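PDB 7D55: putative N-acetylmuramoyl-L-alanine amidase from Enterococcus phage phiM1EF22, which probably binds the enterococcal cell wall, as the tetrameric cell binding domain of a phage lysin that is a putative N-acetylmuramoyl-L-alanine amidase. Local coordinates for residues Arg7-Trp18 / Glu76-Lys87. Numbering follows the deposited sequence. Where two conformers were deposited one is given.
Sequences RPINSKTGVLEW and ETVCPVVGITKK
Arg7 takes hold of Glu76 side-on: NE meets OE2 at 2.9 Å, using the oxygen's syn lone pair, and NH2 reaches OE1 at 2.8 Å. Guanidinium and carboxylate lie nearly coplanar, 25° apart. The arginine chain bends at chi2 (105°) and chi3 (66°) to present this edge, while NH1 turns back to the carbonyl of Pro8. From the other side of OE1, on its anti lone pair, comes Lys86 NZ at 2.7 Å, carried there by a fully extended side chain. With Tyr5 OH also bonded to OE2, the carboxylate is fixed in its rotation, and the two cations would be expected to favour its charged form.

Next to this network Leu16 is buried. Its CB sits over one guanidinium face, off toward the rim, and its CD2 touches Ile84 CD1 at 3.6 Å, the two side chains crossing at about a right angle. Ile9 adds a looser methyl contact to the same Ile84 tip, and Met26 of strand 22-28 also packs on Leu16.

Toward solvent the contact thins out. Val15 CG2 rests against Thr85 OG1, and a water links Gly14 O (3.1 Å) to Thr85 N. Lys87, the last modelled residue, lays its side chain back along the loop, but its NZ beside Arg7 is doubtfully placed.

A single parallel beta bridge pairs Leu16 with Lys86 through the flanking residues: Leu16 N donates to Thr85 O at 3.0 Å, and Leu16 O accepts from Lys87 N at 2.9 Å. This isolated bridge ties the C-terminal tail to the loop after strand 3-9 of the mixed sheet, while the salt-bridge network joins that strand, helix 71-78 and the tail.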
# COMPACT_ATOMS: atom_id res chain seq x y z
N ARG A 7 4.96 12.52 -17.45
CA ARG A 7 5.12 13.86 -16.91
C ARG A 7 6.50 14.39 -17.29
O ARG A 7 7.40 13.60 -17.64
CB ARG A 7 4.91 13.88 -15.38
CG ARG A 7 5.88 13.01 -14.61
CD ARG A 7 6.93 13.86 -13.90
NE ARG A 7 6.31 14.69 -12.87
CZ ARG A 7 6.38 16.02 -12.80
NH1 ARG A 7 7.08 16.71 -13.70
NH2 ARG A 7 5.76 16.65 -11.81
N PRO A 8 6.70 15.71 -17.28
CA PRO A 8 7.97 16.27 -17.77
C PRO A 8 9.15 16.01 -16.84
O PRO A 8 9.02 15.92 -15.61
CB PRO A 8 7.68 17.77 -17.87
CG PRO A 8 6.19 17.86 -17.99
CD PRO A 8 5.67 16.76 -17.11
N ILE A 9 10.33 15.95 -17.46
CA ILE A 9 11.59 15.74 -16.76
C ILE A 9 12.66 16.56 -17.47
O ILE A 9 12.60 16.76 -18.68
CB ILE A 9 11.96 14.23 -16.69
CG1 ILE A 9 13.20 14.01 -15.84
CG2 ILE A 9 12.17 13.65 -18.07
CD1 ILE A 9 13.44 12.55 -15.49
N ASN A 10 13.61 17.05 -16.70
CA ASN A 10 14.76 17.74 -17.28
C ASN A 10 15.75 16.68 -17.75
O ASN A 10 16.30 15.93 -16.94
CB ASN A 10 15.41 18.63 -16.22
CG ASN A 10 16.53 19.50 -16.78
OD1 ASN A 10 17.39 19.03 -17.51
ND2 ASN A 10 16.52 20.77 -16.40
N SER A 11 15.98 16.62 -19.06
CA SER A 11 16.82 15.57 -19.63
C SER A 11 18.29 15.71 -19.25
O SER A 11 19.04 14.72 -19.32
CB SER A 11 16.69 15.55 -21.16
OG SER A 11 17.19 16.75 -21.72
N LYS A 12 18.74 16.90 -18.86
CA LYS A 12 20.14 17.10 -18.51
C LYS A 12 20.42 16.87 -17.04
O LYS A 12 21.56 16.58 -16.68
CB LYS A 12 20.61 18.50 -18.91
CG LYS A 12 20.50 18.81 -20.40
CD LYS A 12 21.17 20.14 -20.74
CE LYS A 12 20.39 20.91 -21.80
NZ LYS A 12 20.77 20.51 -23.18
N THR A 13 19.42 17.00 -16.17
CA THR A 13 19.61 16.83 -14.74
C THR A 13 18.86 15.66 -14.14
O THR A 13 19.17 15.27 -13.01
CB THR A 13 19.22 18.11 -13.98
OG1 THR A 13 17.81 18.33 -14.11
CG2 THR A 13 19.97 19.32 -14.53
N GLY A 14 17.88 15.10 -14.84
CA GLY A 14 17.07 14.04 -14.27
C GLY A 14 16.07 14.47 -13.22
O GLY A 14 15.49 13.61 -12.55
N VAL A 15 15.86 15.78 -13.05
CA VAL A 15 14.95 16.32 -12.05
C VAL A 15 13.59 16.52 -12.69
O VAL A 15 13.48 17.03 -13.82
CB VAL A 15 15.49 17.65 -11.48
CG1 VAL A 15 14.50 18.26 -10.49
CG2 VAL A 15 16.84 17.43 -10.84
N LEU A 16 12.53 16.16 -11.96
CA LEU A 16 11.18 16.46 -12.41
C LEU A 16 10.91 17.95 -12.24
O LEU A 16 11.17 18.52 -11.18
CB LEU A 16 10.17 15.67 -11.59
CG LEU A 16 10.39 14.16 -11.60
CD1 LEU A 16 9.25 13.47 -10.87
CD2 LEU A 16 10.51 13.62 -13.03
N GLU A 17 10.45 18.59 -13.31
CA GLU A 17 10.20 20.03 -13.35
C GLU A 17 8.96 20.27 -14.20
O GLU A 17 8.68 19.49 -15.10
CB GLU A 17 11.35 20.79 -14.03
CG GLU A 17 12.74 20.41 -13.58
CD GLU A 17 13.81 21.30 -14.17
OE1 GLU A 17 13.68 21.66 -15.36
OE2 GLU A 17 14.78 21.62 -13.45
N TRP A 18 8.24 21.37 -13.93
CA TRP A 18 7.00 21.60 -14.65
C TRP A 18 7.25 21.80 -16.14
O TRP A 18 6.41 21.42 -16.97
CB TRP A 18 6.23 22.80 -14.08
CG TRP A 18 6.69 24.14 -14.57
CD1 TRP A 18 7.61 24.96 -13.98
CD2 TRP A 18 6.25 24.83 -15.76
NE1 TRP A 18 7.76 26.11 -14.72
CE2 TRP A 18 6.94 26.06 -15.82
CE3 TRP A 18 5.34 24.52 -16.78
CZ2 TRP A 18 6.76 26.97 -16.85
CZ3 TRP A 18 5.15 25.44 -17.81
CH2 TRP A 18 5.86 26.65 -17.83
N GLU A 76 0.71 13.80 -7.64
CA GLU A 76 1.97 13.75 -6.90
C GLU A 76 1.92 14.51 -5.58
O GLU A 76 2.81 14.31 -4.75
CB GLU A 76 3.11 14.24 -7.80
CG GLU A 76 3.35 13.33 -8.99
CD GLU A 76 4.34 13.89 -10.00
OE1 GLU A 76 4.91 14.98 -9.75
OE2 GLU A 76 4.56 13.24 -11.05
N THR A 77 0.91 15.35 -5.36
CA THR A 77 0.71 15.94 -4.04
C THR A 77 0.06 14.95 -3.08
O THR A 77 0.34 14.99 -1.87
CB THR A 77 -0.15 17.19 -4.15
OG1 THR A 77 0.45 18.08 -5.10
CG2 THR A 77 -0.25 17.90 -2.82
N VAL A 78 -0.81 14.08 -3.58
CA VAL A 78 -1.50 13.14 -2.72
C VAL A 78 -0.74 11.82 -2.59
O VAL A 78 -0.90 11.11 -1.59
CB VAL A 78 -2.96 12.93 -3.17
CG1 VAL A 78 -3.72 14.24 -3.12
CG2 VAL A 78 -3.01 12.34 -4.55
N CYS A 79 0.07 11.47 -3.60
CA CYS A 79 0.92 10.28 -3.60
C CYS A 79 2.31 10.77 -3.96
O CYS A 79 2.68 10.80 -5.14
CB CYS A 79 0.44 9.26 -4.63
SG CYS A 79 -1.21 8.67 -4.33
N PRO A 80 3.10 11.18 -2.98
CA PRO A 80 4.34 11.90 -3.28
C PRO A 80 5.35 11.06 -4.06
O PRO A 80 5.42 9.84 -3.94
CB PRO A 80 4.88 12.28 -1.90
CG PRO A 80 3.66 12.33 -1.03
CD PRO A 80 2.78 11.22 -1.54
N VAL A 81 6.14 11.76 -4.86
CA VAL A 81 7.16 11.10 -5.66
C VAL A 81 8.25 10.54 -4.74
O VAL A 81 8.59 11.12 -3.70
CB VAL A 81 7.74 12.04 -6.72
CG1 VAL A 81 6.62 12.62 -7.57
CG2 VAL A 81 8.54 13.16 -6.07
N VAL A 82 8.75 9.37 -5.11
CA VAL A 82 9.86 8.75 -4.41
C VAL A 82 10.95 8.42 -5.41
O VAL A 82 10.70 8.25 -6.61
CB VAL A 82 9.43 7.48 -3.64
CG1 VAL A 82 8.54 7.84 -2.46
CG2 VAL A 82 8.73 6.51 -4.56
N GLY A 83 12.18 8.34 -4.91
CA GLY A 83 13.30 7.86 -5.70
C GLY A 83 13.83 8.81 -6.75
O GLY A 83 14.69 8.41 -7.53
N ILE A 84 13.34 10.05 -6.79
CA ILE A 84 13.77 11.03 -7.79
C ILE A 84 13.51 12.40 -7.20
O ILE A 84 12.63 12.57 -6.35
CB ILE A 84 13.01 10.80 -9.12
CG1 ILE A 84 13.49 11.73 -10.24
CG2 ILE A 84 11.52 10.98 -8.94
CD1 ILE A 84 12.88 11.39 -11.58
N THR A 85 14.31 13.39 -7.60
CA THR A 85 14.13 14.74 -7.09
C THR A 85 13.16 15.52 -7.97
O THR A 85 13.04 15.29 -9.18
CB THR A 85 15.46 15.48 -6.97
OG1 THR A 85 15.92 15.87 -8.26
CG2 THR A 85 16.53 14.61 -6.32
N LYS A 86 12.46 16.47 -7.35
CA LYS A 86 11.41 17.21 -8.02
C LYS A 86 11.42 18.66 -7.55
O LYS A 86 11.58 18.94 -6.36
CB LYS A 86 10.05 16.59 -7.72
CG LYS A 86 8.87 17.38 -8.23
CD LYS A 86 7.59 16.62 -7.91
CE LYS A 86 6.37 17.48 -8.13
NZ LYS A 86 5.15 16.76 -7.69
N LYS A 87 11.27 19.58 -8.52
CA LYS A 87 11.10 21.03 -8.32
C LYS A 87 10.57 21.46 -6.96
O LYS A 87 9.87 22.48 -6.87
CB LYS A 87 10.13 21.58 -9.37
CG LYS A 87 8.74 20.94 -9.31
CD LYS A 87 8.08 20.92 -10.68
CE LYS A 87 6.88 19.98 -10.72
NZ LYS A 87 6.49 19.60 -12.12
O HOH W 1 16.44 13.33 -9.57